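Long-range contact in fusion DH (Streptomyces sp. MJ635-86F5, PDB 6K97), which is a dehydratase domain, engineered as a fusion, that probably removes water from carrier-bound polyketide intermediates in biosynthesis of the macrolactam cremimycin: residues G214-G219 with H251-D256. Residues are numbered along the deposited sequence; the frame is centred on the assembly and turned at random.
Sequences GETFRG and HPALLD. With SO4 (sulfate ion), chain C.
Arg218 NH1 is shared by two acceptors: O2 of a sulfate, probably from the crystallisation liquor, reached at 2.9 Å along a nearly straight bond (172°), and the carbonyl of Tyr213. Arg218 NH2 donates to sulfate O4 as well, the ion sitting at the edge of the guanidinium, while Glu215 N donates to O1 at 3.0 Å. An alanine in place of Arg218 would probably cost the sulfate both guanidinium bonds and leave the Tyr213 carbonyl without this donor. On the far side of the 214-219 loop, the methyl of Ala253 lies over one face of the Phe217 ring as a CH-pi contact, 4.2 Å from CB to the ring centroid. The same CB touches Thr216 O at 3.3 Å and Thr216 CG2 at 4.0 Å. Both segments fall in the predicted C-terminal hotdog of the double-hotdog fold, in the second part of the fusion; Asp256 and His260 fit the DxxxQ/H pattern of polyketide synthase dehydratases, whose aspartate is typically catalytic. With CG anti to its backbone N (chi1 -163°), Asp256 brings OD2 to the ring edge, 3.7 Å from Phe217 CD2, the carboxylate plane turned 72° from the ring; His260 NE2 is hydrogen-bonded to that oxygen. Phe217 also meets the ring of His65 from the first part. At the start of helix 252-266, His251 is the N-cap, its ND1 accepting from Ala253 N at 3.2 Å, in the imidazole plane.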
loop_
_atom_site.group_PDB
_atom_site.type_symbol
_atom_site.label_atom_id
_atom_site.label_comp_id
_atom_site.label_asym_id
_atom_site.label_seq_id
_atom_site.Cartn_x
_atom_site.Cartn_y
_atom_site.Cartn_z
ATOM N N GLY A 214 29.226 -5.522 -15.761
ATOM C CA GLY A 214 30.273 -5.182 -14.822
ATOM C C GLY A 214 30.513 -6.313 -13.822
ATOM O O GLY A 214 29.936 -7.399 -13.915
ATOM N N GLU A 215 31.373 -6.037 -12.856
ATOM C CA GLU A 215 31.956 -7.052 -12.027
ATOM C C GLU A 215 30.919 -7.860 -11.260
ATOM O O GLU A 215 31.021 -9.099 -11.161
ATOM C CB GLU A 215 33.027 -6.454 -11.122
ATOM C CG GLU A 215 33.969 -7.547 -10.630
ATOM C CD GLU A 215 35.099 -7.034 -9.756
ATOM O OE1 GLU A 215 35.324 -5.780 -9.707
ATOM O OE2 GLU A 215 35.735 -7.913 -9.122
ATOM N N THR A 216 29.907 -7.191 -10.742
ATOM C CA THR A 216 28.906 -7.912 -9.962
ATOM C C THR A 216 28.123 -8.951 -10.748
ATOM O O THR A 216 27.617 -9.932 -10.167
ATOM C CB THR A 216 27.847 -6.983 -9.357
ATOM O OG1 THR A 216 28.476 -5.938 -8.617
ATOM C CG2 THR A 216 26.967 -7.803 -8.405
ATOM N N PHE A 217 27.959 -8.693 -12.049
ATOM C CA PHE A 217 27.197 -9.571 -12.912
ATOM C C PHE A 217 28.055 -10.481 -13.734
ATOM O O PHE A 217 27.555 -11.156 -14.577
ATOM C CB PHE A 217 26.240 -8.779 -13.801
ATOM C CG PHE A 217 25.040 -8.293 -13.066
ATOM C CD1 PHE A 217 25.133 -7.195 -12.220
ATOM C CD2 PHE A 217 23.840 -8.956 -13.161
ATOM C CE1 PHE A 217 24.051 -6.762 -11.500
ATOM C CE2 PHE A 217 22.752 -8.541 -12.428
ATOM C CZ PHE A 217 22.861 -7.428 -11.596
ATOM N N ARG A 218 29.338 -10.573 -13.451
ATOM C CA ARG A 218 30.177 -11.554 -14.151
ATOM C C ARG A 218 30.376 -12.709 -13.177
ATOM O O ARG A 218 31.481 -12.982 -12.746
ATOM C CB ARG A 218 31.510 -10.957 -14.557
ATOM C CG ARG A 218 31.415 -9.978 -15.691
ATOM C CD ARG A 218 32.717 -9.894 -16.467
ATOM N NE ARG A 218 33.759 -9.334 -15.619
ATOM C CZ ARG A 218 33.977 -8.028 -15.430
ATOM N NH1 ARG A 218 33.210 -7.088 -15.983
ATOM N NH2 ARG A 218 34.946 -7.636 -14.618
ATOM N N GLY A 219 29.286 -13.388 -12.851
ATOM C CA GLY A 219 29.279 -14.430 -11.832
ATOM C C GLY A 219 29.459 -15.845 -12.323
ATOM O O GLY A 219 29.642 -16.737 -11.532
ATOM N N HIS A 251 19.905 -13.972 -5.097
ATOM C CA HIS A 251 20.592 -12.792 -5.489
ATOM C C HIS A 251 20.418 -12.734 -6.999
ATOM O O HIS A 251 20.776 -13.658 -7.695
ATOM C CB HIS A 251 22.090 -12.870 -5.065
ATOM C CG HIS A 251 22.821 -11.544 -5.113
ATOM N ND1 HIS A 251 22.956 -10.808 -6.265
ATOM C CD2 HIS A 251 23.470 -10.837 -4.156
ATOM C CE1 HIS A 251 23.648 -9.710 -6.021
ATOM N NE2 HIS A 251 23.974 -9.702 -4.747
ATOM N N PRO A 252 19.862 -11.629 -7.499
ATOM C CA PRO A 252 19.636 -11.491 -8.914
ATOM C C PRO A 252 20.876 -11.688 -9.801
ATOM O O PRO A 252 20.743 -12.238 -10.872
ATOM C CB PRO A 252 19.133 -10.073 -9.025
ATOM C CG PRO A 252 18.406 -9.837 -7.737
ATOM C CD PRO A 252 19.210 -10.573 -6.722
ATOM N N ALA A 253 22.063 -11.283 -9.343
ATOM C CA ALA A 253 23.334 -11.551 -10.076
ATOM C C ALA A 253 23.671 -13.056 -10.178
ATOM O O ALA A 253 24.197 -13.529 -11.194
ATOM C CB ALA A 253 24.496 -10.811 -9.423
ATOM N N LEU A 254 23.328 -13.807 -9.147
ATOM C CA LEU A 254 23.626 -15.247 -9.117
ATOM C C LEU A 254 22.740 -15.935 -10.108
ATOM O O LEU A 254 23.204 -16.690 -11.024
ATOM C CB LEU A 254 23.387 -15.750 -7.745
ATOM C CG LEU A 254 23.768 -17.113 -7.276
ATOM C CD1 LEU A 254 25.261 -17.315 -7.395
ATOM C CD2 LEU A 254 23.331 -17.207 -5.803
ATOM N N LEU A 255 21.464 -15.609 -10.042
ATOM C CA LEU A 255 20.522 -16.223 -10.989
ATOM C C LEU A 255 20.788 -15.773 -12.414
ATOM O O LEU A 255 20.740 -16.586 -13.320
ATOM C CB LEU A 255 19.108 -15.895 -10.600
ATOM C CG LEU A 255 18.070 -16.691 -11.404
ATOM C CD1 LEU A 255 18.122 -18.173 -11.134
ATOM C CD2 LEU A 255 16.702 -16.193 -10.980
ATOM N N ASP A 256 21.104 -14.487 -12.618
ATOM C CA ASP A 256 21.424 -14.019 -13.981
ATOM C C ASP A 256 22.692 -14.704 -14.527
ATOM O O ASP A 256 22.765 -14.988 -15.715
ATOM C CB ASP A 256 21.617 -12.507 -13.993
ATOM C CG ASP A 256 21.547 -11.902 -15.377
ATOM O OD1 ASP A 256 20.553 -12.100 -16.078
ATOM O OD2 ASP A 256 22.468 -11.149 -15.743
HETATM S S SO4 C . 34.155 -3.709 -14.429
HETATM O O1 SO4 C . 33.011 -3.644 -13.466
HETATM O O2 SO4 C . 33.697 -4.234 -15.738
HETATM O O3 SO4 C . 34.675 -2.333 -14.661
HETATM O O4 SO4 C . 35.270 -4.577 -13.923
#